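Long-range contacts in cellulase (Xanthomonas axonopodis pv. citri, PDB 4W7W), which probably hydrolyses beta-1,4-glycosidic bonds of cellulose as a family 5 glycoside hydrolase, and is captured here with a cello-oligosaccharide bound: residues Phe149-Glu154 and Gly169-Ile174; Leu182-Gly187 and Asn218-Ala223. All coordinates share one frame; numbering follows the deposited sequence. Where two conformers were deposited one is given.

Interaction 1: Phe149-Glu154 and Gly169-Ile174. With BGC (beta-D-glucopyranose), chain C.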
# COMPACT_ATOMS: atom_id res chain seq x y z
N PHE A 149 1.15 -9.57 -0.33
CA PHE A 149 1.43 -9.13 -1.70
C PHE A 149 0.57 -7.91 -2.06
O PHE A 149 -0.63 -8.03 -2.25
CB PHE A 149 1.17 -10.26 -2.69
CG PHE A 149 1.99 -11.50 -2.44
CD1 PHE A 149 3.28 -11.48 -1.94
CD2 PHE A 149 1.46 -12.73 -2.78
CE1 PHE A 149 4.00 -12.65 -1.78
CE2 PHE A 149 2.19 -13.91 -2.61
CZ PHE A 149 3.47 -13.86 -2.13
N GLY A 150 1.20 -6.74 -2.14
CA GLY A 150 0.51 -5.50 -2.54
C GLY A 150 0.63 -5.31 -4.04
O GLY A 150 1.61 -4.74 -4.54
N LEU A 151 -0.36 -5.81 -4.77
CA LEU A 151 -0.24 -5.95 -6.22
C LEU A 151 0.22 -4.73 -6.98
O LEU A 151 1.00 -4.85 -7.92
CB LEU A 151 -1.57 -6.40 -6.82
CG LEU A 151 -2.11 -7.74 -6.32
CD1 LEU A 151 -3.31 -8.13 -7.17
CD2 LEU A 151 -1.03 -8.81 -6.31
N MET A 152 -0.30 -3.55 -6.64
CA MET A 152 0.05 -2.37 -7.42
C MET A 152 -0.34 -1.11 -6.68
O MET A 152 -1.50 -0.93 -6.33
CB MET A 152 -0.69 -2.36 -8.76
CG MET A 152 -0.33 -1.19 -9.66
SD MET A 152 1.41 -1.08 -10.11
CE MET A 152 1.56 -2.55 -11.13
N ASN A 153 0.60 -0.20 -6.50
CA ASN A 153 0.26 1.08 -5.90
C ASN A 153 -0.54 1.93 -6.87
O ASN A 153 -0.05 2.25 -7.96
CB ASN A 153 1.50 1.84 -5.50
CG ASN A 153 1.13 3.12 -4.79
OD1 ASN A 153 0.54 3.05 -3.71
ND2 ASN A 153 1.44 4.25 -5.37
N GLU A 154 -1.74 2.34 -6.46
CA GLU A 154 -2.52 3.39 -7.16
C GLU A 154 -2.57 3.27 -8.69
O GLU A 154 -2.16 4.18 -9.42
CB GLU A 154 -2.04 4.78 -6.74
CG GLU A 154 -2.23 5.00 -5.26
CD GLU A 154 -1.96 6.42 -4.81
OE1 GLU A 154 -1.63 7.26 -5.65
OE2 GLU A 154 -2.10 6.67 -3.58
N GLY A 169 -5.78 -11.58 -13.50
CA GLY A 169 -4.67 -12.36 -14.04
C GLY A 169 -3.53 -12.48 -13.04
O GLY A 169 -2.88 -13.52 -12.94
N THR A 170 -3.31 -11.43 -12.28
CA THR A 170 -2.26 -11.43 -11.29
C THR A 170 -2.59 -12.34 -10.10
O THR A 170 -1.74 -13.11 -9.65
CB THR A 170 -2.03 -9.99 -10.84
OG1 THR A 170 -1.60 -9.21 -11.96
CG2 THR A 170 -0.95 -9.92 -9.80
N ILE A 171 -3.81 -12.25 -9.60
CA ILE A 171 -4.27 -13.14 -8.52
C ILE A 171 -4.12 -14.59 -8.95
O ILE A 171 -3.58 -15.43 -8.23
CB ILE A 171 -5.72 -12.82 -8.14
CG1 ILE A 171 -5.81 -11.45 -7.46
CG2 ILE A 171 -6.31 -13.90 -7.27
CD1 ILE A 171 -7.22 -10.88 -7.49
N THR A 172 -4.57 -14.90 -10.16
CA THR A 172 -4.50 -16.25 -10.68
C THR A 172 -3.05 -16.72 -10.73
O THR A 172 -2.74 -17.85 -10.34
CB THR A 172 -5.19 -16.32 -12.04
OG1 THR A 172 -6.59 -16.08 -11.82
CG2 THR A 172 -4.97 -17.65 -12.74
N ALA A 173 -2.18 -15.88 -11.25
CA ALA A 173 -0.76 -16.22 -11.36
C ALA A 173 -0.16 -16.53 -9.99
O ALA A 173 0.61 -17.49 -9.83
CB ALA A 173 0.01 -15.11 -12.05
N ILE A 174 -0.49 -15.72 -9.00
CA ILE A 174 0.02 -15.95 -7.66
C ILE A 174 -0.49 -17.29 -7.14
O ILE A 174 0.28 -18.09 -6.60
CB ILE A 174 -0.38 -14.80 -6.72
CG1 ILE A 174 0.40 -13.52 -7.11
CG2 ILE A 174 -0.17 -15.17 -5.25
CD1 ILE A 174 -0.17 -12.24 -6.51
C2 BGC C . -1.75 12.07 -7.06
C3 BGC C . -0.83 10.94 -6.61
C4 BGC C . -1.15 10.50 -5.19
C5 BGC C . -2.64 10.20 -5.06
C6 BGC C . -3.04 9.94 -3.62
C1 BGC C . -3.19 11.64 -6.85
O2 BGC C . -1.56 12.38 -8.44
O3 BGC C . 0.52 11.38 -6.67
O4 BGC C . -0.36 9.37 -4.81
O5 BGC C . -3.41 11.33 -5.48
O6 BGC C . -4.46 9.73 -3.52
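Leu151, just past the end of strand 147-150 in the (beta/alpha)8 barrel, meets Ile174 of helix 160-176, the helix of the beta-alpha-beta unit that leads on to strand 183-186. The isobutyl group of Leu151 forks against one side of the helix. Leu151 CD2 does most of the touching and lies 3.5 Å from Ile174 CD1. The other branch, Leu151 CD1, comes to 4.2 Å from Ile171 CG1, and the chain of Ile171 runs across the leucine at about a right angle. Leu151 and Thr170 approach tip to tip; in the conformer given, the Thr170 methyl meets the leucine and OG1 bonds Ala166 O one helical turn back. One turn farther along the helix, Ile174 and Phe149 slide past each other in opposite directions. Ile174 holds CG1 anti to its carbonyl carbon (chi1 -70°), which sends CD1 to Leu151 and turns CG2 to the phenylalanine. Ile174 CG2 sits obliquely against the CD2-CE2 side of that ring, 3.8 Å from Phe149 CE2. The ring also meets Trp134 of helix 127-141. Beyond this apolar layer the 149-154 segment runs on into the glycan pocket, where the glucose hydroxyl O4 donates a 2.6 Å hydrogen bond to Glu154 OE1.

Interaction 2: Leu182-Gly187 and Asn218-Ala223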
# COMPACT_ATOMS: atom_id res chain seq x y z
N LEU A 182 -1.78 -13.41 1.84
CA LEU A 182 -2.77 -12.36 1.64
C LEU A 182 -2.36 -11.52 0.43
O LEU A 182 -1.19 -11.11 0.32
CB LEU A 182 -2.83 -11.49 2.90
CG LEU A 182 -3.80 -10.30 2.82
CD1 LEU A 182 -5.25 -10.70 2.62
CD2 LEU A 182 -3.66 -9.47 4.07
N ILE A 183 -3.33 -11.26 -0.45
CA ILE A 183 -3.16 -10.39 -1.59
C ILE A 183 -3.99 -9.13 -1.33
O ILE A 183 -5.20 -9.23 -1.05
CB ILE A 183 -3.63 -11.06 -2.90
CG1 ILE A 183 -2.77 -12.26 -3.23
CG2 ILE A 183 -3.60 -10.05 -4.04
CD1 ILE A 183 -3.35 -13.12 -4.34
N LEU A 184 -3.36 -7.97 -1.46
CA LEU A 184 -4.04 -6.68 -1.41
C LEU A 184 -4.27 -6.20 -2.84
O LEU A 184 -3.32 -5.98 -3.59
CB LEU A 184 -3.23 -5.64 -0.64
CG LEU A 184 -2.89 -6.02 0.80
CD1 LEU A 184 -2.13 -4.88 1.45
CD2 LEU A 184 -4.13 -6.38 1.60
N VAL A 185 -5.54 -6.04 -3.19
CA VAL A 185 -5.99 -5.72 -4.55
C VAL A 185 -6.51 -4.29 -4.57
O VAL A 185 -7.45 -3.98 -3.86
CB VAL A 185 -7.17 -6.62 -4.99
CG1 VAL A 185 -7.58 -6.31 -6.42
CG2 VAL A 185 -6.81 -8.08 -4.85
N PRO A 186 -5.92 -3.42 -5.40
CA PRO A 186 -6.44 -2.07 -5.52
C PRO A 186 -7.45 -1.97 -6.66
O PRO A 186 -7.57 -2.88 -7.48
CB PRO A 186 -5.19 -1.29 -5.89
CG PRO A 186 -4.46 -2.23 -6.81
CD PRO A 186 -4.73 -3.61 -6.24
N GLY A 187 -8.13 -0.82 -6.71
CA GLY A 187 -8.86 -0.40 -7.89
C GLY A 187 -8.05 0.59 -8.71
O GLY A 187 -6.90 0.88 -8.40
N ASN A 218 -8.06 -15.51 -0.00
CA ASN A 218 -7.28 -14.71 0.92
C ASN A 218 -6.88 -13.38 0.28
O ASN A 218 -5.70 -13.11 0.01
CB ASN A 218 -6.07 -15.47 1.45
CG ASN A 218 -5.51 -14.85 2.70
OD1 ASN A 218 -6.21 -14.13 3.42
ND2 ASN A 218 -4.24 -15.11 2.99
N LEU A 219 -7.91 -12.57 0.10
CA LEU A 219 -7.82 -11.29 -0.60
C LEU A 219 -8.35 -10.19 0.31
O LEU A 219 -9.26 -10.43 1.10
CB LEU A 219 -8.77 -11.40 -1.79
CG LEU A 219 -8.65 -10.50 -2.98
CD1 LEU A 219 -7.28 -10.75 -3.60
CD2 LEU A 219 -9.74 -10.83 -4.00
N ALA A 220 -7.82 -8.99 0.13
CA ALA A 220 -8.44 -7.78 0.68
C ALA A 220 -8.29 -6.68 -0.33
O ALA A 220 -7.34 -6.67 -1.12
CB ALA A 220 -7.83 -7.40 2.03
N PHE A 221 -9.21 -5.72 -0.29
CA PHE A 221 -9.19 -4.60 -1.20
C PHE A 221 -8.47 -3.44 -0.55
O PHE A 221 -8.82 -2.99 0.55
CB PHE A 221 -10.62 -4.25 -1.62
CG PHE A 221 -11.18 -5.30 -2.52
CD1 PHE A 221 -10.94 -5.25 -3.88
CD2 PHE A 221 -11.82 -6.42 -2.00
CE1 PHE A 221 -11.35 -6.27 -4.71
CE2 PHE A 221 -12.25 -7.45 -2.83
CZ PHE A 221 -12.02 -7.36 -4.18
N GLU A 222 -7.44 -2.96 -1.24
CA GLU A 222 -6.63 -1.85 -0.78
C GLU A 222 -7.20 -0.54 -1.30
O GLU A 222 -7.31 -0.37 -2.51
CB GLU A 222 -5.19 -2.03 -1.28
CG GLU A 222 -4.28 -0.88 -0.86
CD GLU A 222 -2.85 -1.08 -1.30
OE1 GLU A 222 -2.43 -2.24 -1.46
OE2 GLU A 222 -2.14 -0.05 -1.45
N ALA A 223 -7.50 0.37 -0.37
CA ALA A 223 -7.91 1.72 -0.71
C ALA A 223 -6.94 2.69 -0.05
O ALA A 223 -6.27 2.34 0.93
CB ALA A 223 -9.33 2.01 -0.24
O HOH W 1 -2.07 -3.39 -4.12
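Val185 N donates to Ala220 O over 2.8 Å, and the bond is nearly straight, 169° at the hydrogen. It belongs to the parallel pairing of strands 183-186 and 219-226, neighbours in the closed barrel of this family 5 fold. Ile183 N to Asn218 O and Ala220 N to Ile183 O continue it at 3.0 and 2.9 Å. The fourth bond, Glu222 N to Val185 O, is also 2.8 Å long, but its donor stands well above the carbonyl plane, 51° out of it. Side chains alternate between the two faces. On one face Ile183 and Leu219 pack obliquely, while Val185 lies beside Phe221 and points the same way; helix 160-176 covers Ile183 and Val185, and the Phe221 ring meets Trp254 edge-to-face. The other face carries Leu184, Ala220 and Glu222. Leu184 CD2 rests on the Ala220 methyl, CB, at 3.9 Å. With CG anti to the backbone N (chi1 179°) and the chain extended beyond it, Glu222 passes Leu184 at about a right angle, and Glu222 OE1 lies 3.6 Å from Leu184 CB. A water bridges OE1 and Leu184 O, and OE2 forms a salt bridge with Arg67 and a hydrogen bond with His224 NE2. This buried carboxylate is therefore gripped at both oxygens, and the positive charge of Arg67 probably helps to stabilise it in the negative form.

Overall arrangement
Both contacts are buried and share the same part of the barrel: strand 147-150 is paired with strand 183-186, so the sheet runs through interaction 1 into interaction 2, and Phe149 O probably hydrogen-bonds Leu184 N at 2.8 Å. Interaction 1 joins a strand and its following loop to the covering helix through carbon contacts alone, including the methyl of Thr170, burying 205 Å². Interaction 2 joins two adjacent strands, adds backbone hydrogen bonds to side-chain packing, and buries 532 Å². Helix 160-176 serves both, since Ile171 and Ile174 also touch Val185 and Ile183. His224 bonds both Glu154, which meets the glycan, and Glu222, whose side chain stays about 10 Å from the bound glucose, so it joins the polar ends of the two contacts.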